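Local atomic coordinates of ORF10 (Moritella marina, PDB entry 6RIW), a protein that forms the ketosynthase–chain length factor didomain of a polyunsaturated fatty acid synthase and probably condenses acyl units carried on acyl carrier protein. Residues S668-V673 with S876-I881; E674-L679 with V688-V693; S769-S774 with I779-D784. One frame throughout, in Å; residues are numbered along the deposited sequence.

Interaction 1 of 3, residues S668-V673 with S876-I881; sequences SVYRCV and SCAHLI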
ATOM      1  N   SER A 668      -5.436   4.091  -9.463  1.00 10.23           N
ATOM      2  CA  SER A 668      -4.979   2.787  -8.983  1.00 10.87           C
ATOM      3  C   SER A 668      -5.427   1.639  -9.895  1.00 10.19           C
ATOM      4  O   SER A 668      -4.628   0.765 -10.250  1.00 11.50           O
ATOM      5  CB  SER A 668      -5.505   2.546  -7.567  1.00  9.41           C
ATOM      6  OG  SER A 668      -4.939   3.450  -6.626  1.00  9.30           O
ATOM      7  N   VAL A 669      -6.713   1.603 -10.254  1.00 11.32           N
ATOM      8  CA  VAL A 669      -7.223   0.487 -11.054  1.00  9.18           C
ATOM      9  C   VAL A 669      -6.611   0.486 -12.450  1.00 11.29           C
ATOM     10  O   VAL A 669      -6.284  -0.577 -12.994  1.00 10.79           O
ATOM     11  CB  VAL A 669      -8.761   0.525 -11.122  1.00 10.32           C
ATOM     12  CG1 VAL A 669      -9.275  -0.492 -12.184  1.00 11.94           C
ATOM     13  CG2 VAL A 669      -9.372   0.198  -9.755  1.00  9.89           C
ATOM     14  N   TYR A 670      -6.449   1.662 -13.064  1.00 11.11           N
ATOM     15  CA  TYR A 670      -5.867   1.691 -14.405  1.00 10.69           C
ATOM     16  C   TYR A 670      -4.393   1.284 -14.392  1.00 12.03           C
ATOM     17  O   TYR A 670      -3.928   0.633 -15.333  1.00 12.74           O
ATOM     18  CB  TYR A 670      -6.076   3.087 -15.026  1.00 12.20           C
ATOM     19  CG  TYR A 670      -7.541   3.511 -15.079  1.00 11.34           C
ATOM     20  CD1 TYR A 670      -8.546   2.579 -15.291  1.00 13.95           C
ATOM     21  CD2 TYR A 670      -7.918   4.840 -14.894  1.00 13.56           C
ATOM     22  CE1 TYR A 670      -9.897   2.953 -15.333  1.00 12.01           C
ATOM     23  CE2 TYR A 670      -9.271   5.223 -14.935  1.00 16.86           C
ATOM     24  CZ  TYR A 670     -10.243   4.278 -15.160  1.00 14.49           C
ATOM     25  OH  TYR A 670     -11.574   4.667 -15.199  1.00 15.53           O
ATOM     26  N   ARG A 671      -3.643   1.612 -13.332  1.00 10.90           N
ATOM     27  CA  ARG A 671      -2.294   1.058 -13.225  1.00 10.26           C
ATOM     28  C   ARG A 671      -2.313  -0.466 -13.063  1.00 11.15           C
ATOM     29  O   ARG A 671      -1.387  -1.142 -13.531  1.00 12.04           O
ATOM     30  CB  ARG A 671      -1.520   1.704 -12.073  1.00 12.70           C
ATOM     31  CG  ARG A 671      -1.190   3.199 -12.285  1.00 12.97           C
ATOM     32  CD  ARG A 671      -0.138   3.446 -13.388  1.00 17.36           C
ATOM     33  NE  ARG A 671       0.174   4.877 -13.513  1.00 17.24           N
ATOM     34  CZ  ARG A 671       0.895   5.407 -14.505  1.00 21.73           C
ATOM     35  NH1 ARG A 671       1.129   6.719 -14.528  1.00 18.20           N
ATOM     36  NH2 ARG A 671       1.391   4.628 -15.471  1.00 18.59           N
ATOM     37  N   CYS A 672      -3.331  -1.024 -12.397  1.00 12.03           N
ATOM     38  CA  CYS A 672      -3.456  -2.485 -12.318  1.00 11.59           C
ATOM     39  C   CYS A 672      -3.711  -3.095 -13.686  1.00 11.48           C
ATOM     40  O   CYS A 672      -3.214  -4.190 -13.993  1.00 12.38           O
ATOM     41  CB  CYS A 672      -4.601  -2.882 -11.378  1.00 10.61           C
ATOM     42  SG  CYS A 672      -4.255  -2.632  -9.623  1.00 13.57           S
ATOM     43  N   VAL A 673      -4.545  -2.448 -14.497  1.00 11.04           N
ATOM     44  CA  VAL A 673      -4.787  -2.960 -15.847  1.00 11.26           C
ATOM     45  C   VAL A 673      -3.476  -3.020 -16.627  1.00 13.83           C
ATOM     46  O   VAL A 673      -3.157  -4.022 -17.282  1.00 12.57           O
ATOM     47  CB  VAL A 673      -5.843  -2.089 -16.549  1.00 10.56           C
ATOM     48  CG1 VAL A 673      -5.995  -2.484 -18.021  1.00 12.41           C
ATOM     49  CG2 VAL A 673      -7.197  -2.169 -15.799  1.00 12.39           C
ATOM     50  N   SER A 876      -1.405  12.090 -13.339  1.00 16.30           N
ATOM     51  CA  SER A 876      -1.285  11.553 -14.685  1.00 14.07           C
ATOM     52  C   SER A 876      -2.681  11.321 -15.240  1.00 17.75           C
ATOM     53  O   SER A 876      -3.665  11.182 -14.502  1.00 14.92           O
ATOM     54  CB  SER A 876      -0.441  10.266 -14.722  1.00 19.86           C
ATOM     55  OG  SER A 876      -1.071   9.240 -13.998  1.00 27.90           O
ATOM     56  N   CYS A 877      -2.773  11.358 -16.555  1.00 13.04           N
ATOM     57  CA  CYS A 877      -4.020  11.073 -17.230  1.00 12.23           C
ATOM     58  C   CYS A 877      -3.963   9.642 -17.749  1.00 15.16           C
ATOM     59  O   CYS A 877      -2.979   9.249 -18.383  1.00 15.40           O
ATOM     60  CB  CYS A 877      -4.252  12.047 -18.381  1.00 14.84           C
ATOM     61  SG  CYS A 877      -5.734  11.585 -19.292  1.00 21.60           S
ATOM     62  N   ALA A 878      -4.996   8.867 -17.455  1.00 12.48           N
ATOM     63  CA  ALA A 878      -5.179   7.540 -18.014  1.00 14.31           C
ATOM     64  C   ALA A 878      -6.290   7.601 -19.052  1.00 14.09           C
ATOM     65  O   ALA A 878      -7.281   8.320 -18.876  1.00 14.09           O
ATOM     66  CB  ALA A 878      -5.532   6.512 -16.922  1.00 17.01           C
ATOM     67  N   HIS A 879      -6.118   6.866 -20.144  1.00 11.28           N
ATOM     68  CA  HIS A 879      -7.170   6.754 -21.149  1.00 13.56           C
ATOM     69  C   HIS A 879      -7.271   5.308 -21.612  1.00 14.35           C
ATOM     70  O   HIS A 879      -6.250   4.684 -21.931  1.00 15.22           O
ATOM     71  CB  HIS A 879      -6.890   7.683 -22.340  1.00 12.91           C
ATOM     72  CG  HIS A 879      -8.128   8.201 -23.015  1.00 15.78           C
ATOM     73  ND1 HIS A 879      -8.872   9.258 -22.521  1.00 16.32           N
ATOM     74  CD2 HIS A 879      -8.736   7.817 -24.165  1.00 16.72           C
ATOM     75  CE1 HIS A 879      -9.892   9.488 -23.335  1.00 17.10           C
ATOM     76  NE2 HIS A 879      -9.829   8.630 -24.343  1.00 16.83           N
ATOM     77  N   LEU A 880      -8.492   4.777 -21.638  1.00 12.34           N
ATOM     78  CA  LEU A 880      -8.713   3.380 -21.990  1.00 14.28           C
ATOM     79  C   LEU A 880      -9.707   3.292 -23.133  1.00 16.59           C
ATOM     80  O   LEU A 880     -10.624   4.112 -23.236  1.00 15.14           O
ATOM     81  CB  LEU A 880      -9.273   2.564 -20.820  1.00 14.35           C
ATOM     82  CG  LEU A 880      -8.386   2.384 -19.600  1.00 13.49           C
ATOM     83  CD1 LEU A 880      -8.492   3.594 -18.698  1.00 17.58           C
ATOM     84  CD2 LEU A 880      -8.829   1.126 -18.833  1.00 12.41           C
ATOM     85  N   ILE A 881      -9.541   2.271 -23.964  1.00 13.13           N
ATOM     86  CA  ILE A 881     -10.527   1.926 -24.989  1.00 14.65           C
ATOM     87  C   ILE A 881     -11.025   0.521 -24.692  1.00 12.40           C
ATOM     88  O   ILE A 881     -10.223  -0.413 -24.607  1.00 13.20           O
ATOM     89  CB  ILE A 881      -9.937   1.982 -26.411  1.00 16.50           C
ATOM     90  CG1 ILE A 881      -9.365   3.369 -26.736  1.00 19.18           C
ATOM     91  CG2 ILE A 881     -10.995   1.535 -27.409  1.00 18.93           C
ATOM     92  CD1 ILE A 881     -10.425   4.510 -26.710  1.00 18.53           C
TER
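Leu880 sets its CD1 methyl squarely over one face of the Tyr670 ring, 3.6 Å from the ring centroid and 14° off the ring normal, which is the geometry of a CH-pi contact. Its other methyl works nearer the rim: CD2 comes 3.8 Å from Tyr670 CD1. The tyrosine reaches across because CG lies anti to its carbonyl carbon (chi1 -57°), so the ring leaves helix 668-682 in the direction of strand 876-884. The remaining apolar contact is made by Ala878, whose CB stands obliquely to the ring, 3.5 Å from Tyr670 CD2. These two strand residues are alternate positions whose CB atoms face the helix, while His879 between them faces the other way. An alanine in place of Tyr670 would remove the ring that fills the space between helix and strand, and would probably leave the Leu880 methyls and Ala878 CB without their main partner here.

The polar part is slighter. From Arg671, its chain bent at chi2, NH1 gives a weak hydrogen bond to Ser876 OG at 3.4 Å, with an N-H...O angle of only 128°. Neither group relies on it: Arg671 NH2 forms a salt bridge with Glu674, the guanidinium also makes a cation-pi contact with Phe770, and Ser876 OG is bonded to Asp874.

The axes of the two segments approach to 9.4 Å, and Ile868 and Ile846 also touch the tyrosine side chain. In the thiolase fold this is the junction of the buried helix layer with the sheet of the C-terminal half, here in the second ketosynthase-like unit. Cohesion therefore comes chiefly from aromatic-aliphatic packing, with only a weak polar bond at one end; the charge of Arg671 is met chiefly by Glu674.

Interaction 2 of 3, residues E674-L679 with V688-V693; sequences ELAENL and VIIAAV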
ATOM      1  N   GLU A 674      -2.690  -1.934 -16.564  1.00 13.29           N
ATOM      2  CA  GLU A 674      -1.378  -1.889 -17.210  1.00 12.46           C
ATOM      3  C   GLU A 674      -0.454  -2.971 -16.671  1.00 15.11           C
ATOM      4  O   GLU A 674       0.238  -3.654 -17.439  1.00 15.84           O
ATOM      5  CB  GLU A 674      -0.749  -0.513 -17.001  1.00 15.02           C
ATOM      6  CG  GLU A 674       0.703  -0.369 -17.490  1.00 21.17           C
ATOM      7  CD  GLU A 674       1.230   1.073 -17.320  1.00 24.10           C
ATOM      8  OE1 GLU A 674       1.208   1.629 -16.183  1.00 23.28           O
ATOM      9  OE2 GLU A 674       1.644   1.655 -18.337  1.00 25.24           O
ATOM     10  N   LEU A 675      -0.439  -3.152 -15.356  1.00 12.75           N
ATOM     11  CA  LEU A 675       0.379  -4.214 -14.758  1.00 12.88           C
ATOM     12  C   LEU A 675      -0.087  -5.603 -15.194  1.00 14.72           C
ATOM     13  O   LEU A 675       0.741  -6.472 -15.521  1.00 13.95           O
ATOM     14  CB  LEU A 675       0.343  -4.087 -13.229  1.00 12.19           C
ATOM     15  CG  LEU A 675       1.103  -5.136 -12.403  1.00 12.76           C
ATOM     16  CD1 LEU A 675       2.546  -5.247 -12.898  1.00 15.46           C
ATOM     17  CD2 LEU A 675       1.058  -4.728 -10.911  1.00 15.27           C
ATOM     18  N   ALA A 676      -1.402  -5.843 -15.199  1.00 11.75           N
ATOM     19  CA  ALA A 676      -1.898  -7.155 -15.622  1.00 13.28           C
ATOM     20  C   ALA A 676      -1.441  -7.476 -17.050  1.00 15.42           C
ATOM     21  O   ALA A 676      -0.968  -8.588 -17.331  1.00 13.60           O
ATOM     22  CB  ALA A 676      -3.418  -7.205 -15.508  1.00 13.15           C
ATOM     23  N   GLU A 677      -1.559  -6.505 -17.960  1.00 13.63           N
ATOM     24  CA  GLU A 677      -1.015  -6.694 -19.311  1.00 16.35           C
ATOM     25  C   GLU A 677       0.456  -7.105 -19.247  1.00 16.54           C
ATOM     26  O   GLU A 677       0.894  -8.058 -19.907  1.00 14.88           O
ATOM     27  CB  GLU A 677      -1.173  -5.408 -20.128  1.00 15.60           C
ATOM     28  CG  GLU A 677      -0.612  -5.518 -21.538  1.00 23.26           C
ATOM     29  CD  GLU A 677      -0.401  -4.178 -22.232  1.00 34.27           C
ATOM     30  OE1 GLU A 677       0.656  -3.536 -21.997  1.00 32.89           O
ATOM     31  OE2 GLU A 677      -1.278  -3.783 -23.043  1.00 33.64           O
ATOM     32  N   ASN A 678       1.230  -6.414 -18.421  1.00 15.85           N
ATOM     33  CA  ASN A 678       2.652  -6.704 -18.369  1.00 15.03           C
ATOM     34  C   ASN A 678       2.906  -8.089 -17.788  1.00 16.95           C
ATOM     35  O   ASN A 678       3.836  -8.788 -18.220  1.00 17.82           O
ATOM     36  CB  ASN A 678       3.366  -5.636 -17.557  1.00 16.97           C
ATOM     37  CG  ASN A 678       4.683  -5.289 -18.137  1.00 21.43           C
ATOM     38  OD1 ASN A 678       4.775  -4.480 -19.072  1.00 21.91           O
ATOM     39  ND2 ASN A 678       5.731  -5.900 -17.602  1.00 19.41           N
ATOM     40  N   LEU A 679       2.085  -8.511 -16.816  1.00 12.05           N
ATOM     41  CA  LEU A 679       2.270  -9.838 -16.231  1.00 16.33           C
ATOM     42  C   LEU A 679       2.066 -10.939 -17.273  1.00 16.55           C
ATOM     43  O   LEU A 679       2.783 -11.950 -17.280  1.00 16.63           O
ATOM     44  CB  LEU A 679       1.321 -10.029 -15.044  1.00 14.55           C
ATOM     45  CG  LEU A 679       1.692  -9.266 -13.759  1.00 13.29           C
ATOM     46  CD1 LEU A 679       0.634  -9.513 -12.684  1.00 17.01           C
ATOM     47  CD2 LEU A 679       3.070  -9.660 -13.223  1.00 18.77           C
ATOM     48  N   VAL A 688      -5.612 -12.931 -14.125  1.00 14.44           N
ATOM     49  CA  VAL A 688      -5.356 -11.915 -13.107  1.00 13.62           C
ATOM     50  C   VAL A 688      -6.693 -11.431 -12.576  1.00 13.48           C
ATOM     51  O   VAL A 688      -7.583 -11.072 -13.359  1.00 13.86           O
ATOM     52  CB  VAL A 688      -4.538 -10.731 -13.659  1.00 14.70           C
ATOM     53  CG1 VAL A 688      -4.405  -9.623 -12.600  1.00 12.41           C
ATOM     54  CG2 VAL A 688      -3.162 -11.189 -14.152  1.00 12.91           C
ATOM     55  N   ILE A 689      -6.857 -11.487 -11.259  1.00  9.91           N
ATOM     56  CA  ILE A 689      -7.999 -10.865 -10.599  1.00 11.77           C
ATOM     57  C   ILE A 689      -7.577  -9.446 -10.280  1.00 12.20           C
ATOM     58  O   ILE A 689      -6.547  -9.240  -9.626  1.00 12.24           O
ATOM     59  CB  ILE A 689      -8.380 -11.611  -9.313  1.00 13.21           C
ATOM     60  CG1 ILE A 689      -8.735 -13.067  -9.615  1.00 14.89           C
ATOM     61  CG2 ILE A 689      -9.521 -10.897  -8.613  1.00 12.36           C
ATOM     62  CD1 ILE A 689      -9.199 -13.849  -8.398  1.00 13.15           C
ATOM     63  N   ILE A 690      -8.348  -8.462 -10.738  1.00 12.25           N
ATOM     64  CA  ILE A 690      -8.121  -7.078 -10.315  1.00 10.35           C
ATOM     65  C   ILE A 690      -9.295  -6.685  -9.436  1.00 11.23           C
ATOM     66  O   ILE A 690     -10.423  -6.579  -9.919  1.00 10.59           O
ATOM     67  CB  ILE A 690      -7.979  -6.107 -11.489  1.00 10.91           C
ATOM     68  CG1 ILE A 690      -6.852  -6.579 -12.422  1.00 10.17           C
ATOM     69  CG2 ILE A 690      -7.690  -4.688 -10.918  1.00 12.62           C
ATOM     70  CD1 ILE A 690      -6.666  -5.692 -13.654  1.00 11.82           C
ATOM     71  N   ALA A 691      -9.044  -6.502  -8.146  1.00  9.65           N
ATOM     72  CA  ALA A 691     -10.087  -6.065  -7.230  1.00 10.06           C
ATOM     73  C   ALA A 691      -9.788  -4.638  -6.794  1.00  9.76           C
ATOM     74  O   ALA A 691      -8.664  -4.128  -6.930  1.00 13.57           O
ATOM     75  CB  ALA A 691     -10.196  -6.999  -6.014  1.00 13.32           C
ATOM     76  N   ALA A 692     -10.811  -3.967  -6.305  1.00  9.65           N
ATOM     77  CA  ALA A 692     -10.629  -2.580  -5.909  1.00  8.93           C
ATOM     78  C   ALA A 692     -11.557  -2.323  -4.745  1.00 12.74           C
ATOM     79  O   ALA A 692     -12.685  -2.806  -4.750  1.00 10.56           O
ATOM     80  CB  ALA A 692     -10.956  -1.613  -7.049  1.00 11.10           C
ATOM     81  N   VAL A 693     -11.109  -1.536  -3.770  1.00 10.36           N
ATOM     82  CA  VAL A 693     -11.975  -1.220  -2.639  1.00  9.05           C
ATOM     83  C   VAL A 693     -11.596   0.152  -2.110  1.00 10.78           C
ATOM     84  O   VAL A 693     -10.410   0.484  -1.985  1.00 10.84           O
ATOM     85  CB  VAL A 693     -11.898  -2.293  -1.531  1.00 10.71           C
ATOM     86  CG1 VAL A 693     -10.460  -2.514  -1.063  1.00 12.01           C
ATOM     87  CG2 VAL A 693     -12.797  -1.924  -0.350  1.00 11.52           C
TER
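Ala676 CB makes the closest contact between segments 674-679 and 688-693. It fits against two branched side chains of the strand, lying 3.9 Å from Val688 CG1 and 4.0 Å from Ile690 CD1. The backbones are accordingly near each other here, with the CA atoms of Ala676 and Val688 6.4 Å apart, a separation that a one-carbon side chain allows. Val688 presents CG1 by placing it anti to the backbone N (chi1 175°), which leaves CG2 for the next turn of the helix. Ile690 reaches the same alanine with the far end of its extended chain.

Leu679, one turn on from Ala676, marks the loose side: its CD1 is 4.4 Å from Val688 CG2, close to the limit of contact. Helix and strand run nearly antiparallel, at 170°, as expected where a helix returns the chain between parallel strands in the beta-alpha-beta architecture of a thiolase half. Strand 687-694 lies between strands 576-581 and 741-752, and Val688 and Ile690 also touch Val750 and Ile748 of the latter.

Past Ile690 the strand draws away from this part of the helix, and Ala691 to Val693 pack elsewhere, Ala691 and Val693 on helix 552-567. The opposite side of the helix is polar but buried, not open to solvent. There Glu677 forms salt bridges with Lys214 and Arg466, and Asn678 OD1 accepts from Lys214 NZ. On the flank, Leu675 rests on Leu205 and Tyr209 of helix 198-211 in the preceding ketosynthase unit.

Interaction 3 of 3, residues S769-S774 with I779-D784; sequences SFAPGS and ITIAAD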
ATOM      1  N   SER A 769      -3.522   3.685 -21.765  1.00 13.21           N
ATOM      2  CA  SER A 769      -2.363   4.536 -21.982  1.00 14.85           C
ATOM      3  C   SER A 769      -2.372   5.646 -20.948  1.00 16.46           C
ATOM      4  O   SER A 769      -3.427   6.009 -20.435  1.00 15.77           O
ATOM      5  CB  SER A 769      -2.364   5.155 -23.380  1.00 17.62           C
ATOM      6  OG  SER A 769      -2.247   4.132 -24.352  1.00 24.64           O
ATOM      7  N   PHE A 770      -1.186   6.204 -20.676  1.00 13.29           N
ATOM      8  CA  PHE A 770      -1.012   7.263 -19.689  1.00 14.91           C
ATOM      9  C   PHE A 770      -0.205   8.405 -20.280  1.00 16.58           C
ATOM     10  O   PHE A 770       0.611   8.196 -21.181  1.00 16.29           O
ATOM     11  CB  PHE A 770      -0.271   6.744 -18.448  1.00 15.02           C
ATOM     12  CG  PHE A 770      -1.018   5.676 -17.715  1.00 18.77           C
ATOM     13  CD1 PHE A 770      -0.945   4.353 -18.138  1.00 20.47           C
ATOM     14  CD2 PHE A 770      -1.803   5.991 -16.625  1.00 19.08           C
ATOM     15  CE1 PHE A 770      -1.647   3.362 -17.468  1.00 19.49           C
ATOM     16  CE2 PHE A 770      -2.503   4.981 -15.941  1.00 20.30           C
ATOM     17  CZ  PHE A 770      -2.415   3.674 -16.385  1.00 17.41           C
ATOM     18  N   ALA A 771      -0.391   9.605 -19.724  1.00 14.51           N
ATOM     19  CA  ALA A 771       0.438  10.758 -20.042  1.00 16.87           C
ATOM     20  C   ALA A 771       0.658  11.528 -18.749  1.00 17.66           C
ATOM     21  O   ALA A 771      -0.259  11.603 -17.920  1.00 16.67           O
ATOM     22  CB  ALA A 771      -0.204  11.670 -21.101  1.00 17.74           C
ATOM     23  N   PRO A 772       1.862  12.054 -18.515  1.00 19.12           N
ATOM     24  CA  PRO A 772       2.085  12.868 -17.312  1.00 17.46           C
ATOM     25  C   PRO A 772       1.236  14.131 -17.342  1.00 17.36           C
ATOM     26  O   PRO A 772       1.025  14.737 -18.399  1.00 18.98           O
ATOM     27  CB  PRO A 772       3.582  13.216 -17.379  1.00 21.37           C
ATOM     28  CG  PRO A 772       4.170  12.245 -18.336  1.00 26.04           C
ATOM     29  CD  PRO A 772       3.089  11.911 -19.316  1.00 20.78           C
ATOM     30  N   GLY A 773       0.749  14.525 -16.173  1.00 16.27           N
ATOM     31  CA  GLY A 773       0.012  15.770 -16.036  1.00 15.76           C
ATOM     32  C   GLY A 773      -1.487  15.559 -15.926  1.00 17.37           C
ATOM     33  O   GLY A 773      -2.016  14.444 -15.990  1.00 16.75           O
ATOM     34  N   SER A 774      -2.191  16.678 -15.751  1.00 15.67           N
ATOM     35  CA  SER A 774      -3.620  16.657 -15.484  1.00 16.44           C
ATOM     36  C   SER A 774      -4.423  17.615 -16.351  1.00 18.32           C
ATOM     37  O   SER A 774      -5.639  17.737 -16.135  1.00 19.84           O
ATOM     38  CB  SER A 774      -3.893  17.016 -14.005  1.00 18.08           C
ATOM     39  OG  SER A 774      -3.377  16.024 -13.125  1.00 17.94           O
ATOM     40  N   ILE A 779      -4.637  15.003 -21.406  1.00 12.97           N
ATOM     41  CA  ILE A 779      -5.742  14.142 -21.830  1.00 14.49           C
ATOM     42  C   ILE A 779      -5.615  13.784 -23.310  1.00 17.39           C
ATOM     43  O   ILE A 779      -5.757  12.615 -23.703  1.00 14.75           O
ATOM     44  CB  ILE A 779      -7.086  14.823 -21.532  1.00 12.79           C
ATOM     45  CG1 ILE A 779      -7.259  14.971 -20.012  1.00 13.71           C
ATOM     46  CG2 ILE A 779      -8.219  14.008 -22.107  1.00 14.76           C
ATOM     47  CD1 ILE A 779      -8.502  15.729 -19.604  1.00 13.69           C
ATOM     48  N   THR A 780      -5.383  14.786 -24.163  1.00 14.10           N
ATOM     49  CA  THR A 780      -5.314  14.484 -25.589  1.00 14.18           C
ATOM     50  C   THR A 780      -4.111  13.610 -25.919  1.00 17.20           C
ATOM     51  O   THR A 780      -4.207  12.743 -26.803  1.00 16.77           O
ATOM     52  CB  THR A 780      -5.293  15.782 -26.415  1.00 20.63           C
ATOM     53  OG1 THR A 780      -4.073  16.485 -26.170  1.00 26.36           O
ATOM     54  CG2 THR A 780      -6.433  16.659 -26.022  1.00 16.61           C
ATOM     55  N   ILE A 781      -2.998  13.778 -25.194  1.00 16.33           N
ATOM     56  CA  ILE A 781      -1.818  12.957 -25.449  1.00 18.86           C
ATOM     57  C   ILE A 781      -2.085  11.509 -25.074  1.00 20.17           C
ATOM     58  O   ILE A 781      -1.753  10.578 -25.827  1.00 17.75           O
ATOM     59  CB  ILE A 781      -0.598  13.505 -24.691  1.00 17.53           C
ATOM     60  CG1 ILE A 781      -0.089  14.788 -25.359  1.00 18.69           C
ATOM     61  CG2 ILE A 781       0.495  12.436 -24.634  1.00 20.42           C
ATOM     62  CD1 ILE A 781       0.972  15.511 -24.545  1.00 23.77           C
ATOM     63  N   ALA A 782      -2.673  11.296 -23.889  1.00 13.94           N
ATOM     64  CA  ALA A 782      -3.012   9.944 -23.469  1.00 15.08           C
ATOM     65  C   ALA A 782      -4.057   9.331 -24.382  1.00 16.91           C
ATOM     66  O   ALA A 782      -3.984   8.142 -24.707  1.00 13.62           O
ATOM     67  CB  ALA A 782      -3.499   9.952 -22.014  1.00 15.36           C
ATOM     68  N   ALA A 783      -5.065  10.115 -24.786  1.00 14.84           N
ATOM     69  CA  ALA A 783      -6.090   9.579 -25.673  1.00 18.83           C
ATOM     70  C   ALA A 783      -5.496   9.147 -27.016  1.00 16.24           C
ATOM     71  O   ALA A 783      -5.855   8.090 -27.556  1.00 15.56           O
ATOM     72  CB  ALA A 783      -7.184  10.625 -25.875  1.00 17.02           C
ATOM     73  N   ASP A 784      -4.617   9.969 -27.585  1.00 16.67           N
ATOM     74  CA  ASP A 784      -3.995   9.610 -28.858  1.00 23.39           C
ATOM     75  C   ASP A 784      -3.192   8.320 -28.732  1.00 21.73           C
ATOM     76  O   ASP A 784      -3.203   7.474 -29.642  1.00 17.95           O
ATOM     77  CB  ASP A 784      -3.103  10.746 -29.344  1.00 23.62           C
ATOM     78  CG  ASP A 784      -2.336  10.378 -30.616  1.00 34.91           C
ATOM     79  OD1 ASP A 784      -2.990  10.036 -31.632  1.00 39.33           O
ATOM     80  OD2 ASP A 784      -1.081  10.405 -30.595  1.00 36.79           O
TER
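The Phe770 ring carries the guanidinium of Arg671 over one face in a cation-pi contact, with Glu674 on the same side. On the other side Ala878 CB sits over the rim, by CE2, and Tyr670 CB nears the ring edge at CZ and CE2. Phe770 directs its CB away from helix 776-790 and meets it through its backbone, the carbonyl C lying 4.0 Å from Ala782 CB. This is the C-terminal half of the second thiolase-like unit, where strand 763-772 turns through a short loop into helix 776-790, which packs back on the strand as part of an outer helix layer.

The two segments run roughly antiparallel, at 153°, and their axes come within 6.7 Å. Small side chains permit such closeness: Ala771 CB and Ala782 CB are 3.8 Å apart, and the CA atoms of the same pair are separated by 4.9 Å. Ala771 is also flanked by Ile781, whose CG2 approaches its CB to 3.7 Å at the exposed margin of the contact. Ile779 and Ala783 turn instead to helix 808-821. Earlier in the strand, Ser769 touches with its methylene carbon, CB lying 3.6 Å from the backbone O of Ala782.

Interactions 1 and 2 are successive halves of one element, helix 668-682: its start meets strand 876-884, its later turns strand 687-694, with centres 11 Å apart. Interaction 3, 10 Å from interaction 1 and 20 Å from interaction 2, lies on strand 763-772, the antiparallel neighbour of 876-884; His879 N and Ser769 O, 2.8 Å apart, probably share a hydrogen bond. Along the chain, interaction 2 precedes interaction 3, and both nest inside the long loop closed by interaction 1. Together they sample a section through the layered thiolase fold of the second ketosynthase-like unit, from N-terminal sheet through the buried helix to C-terminal sheet and outer helix.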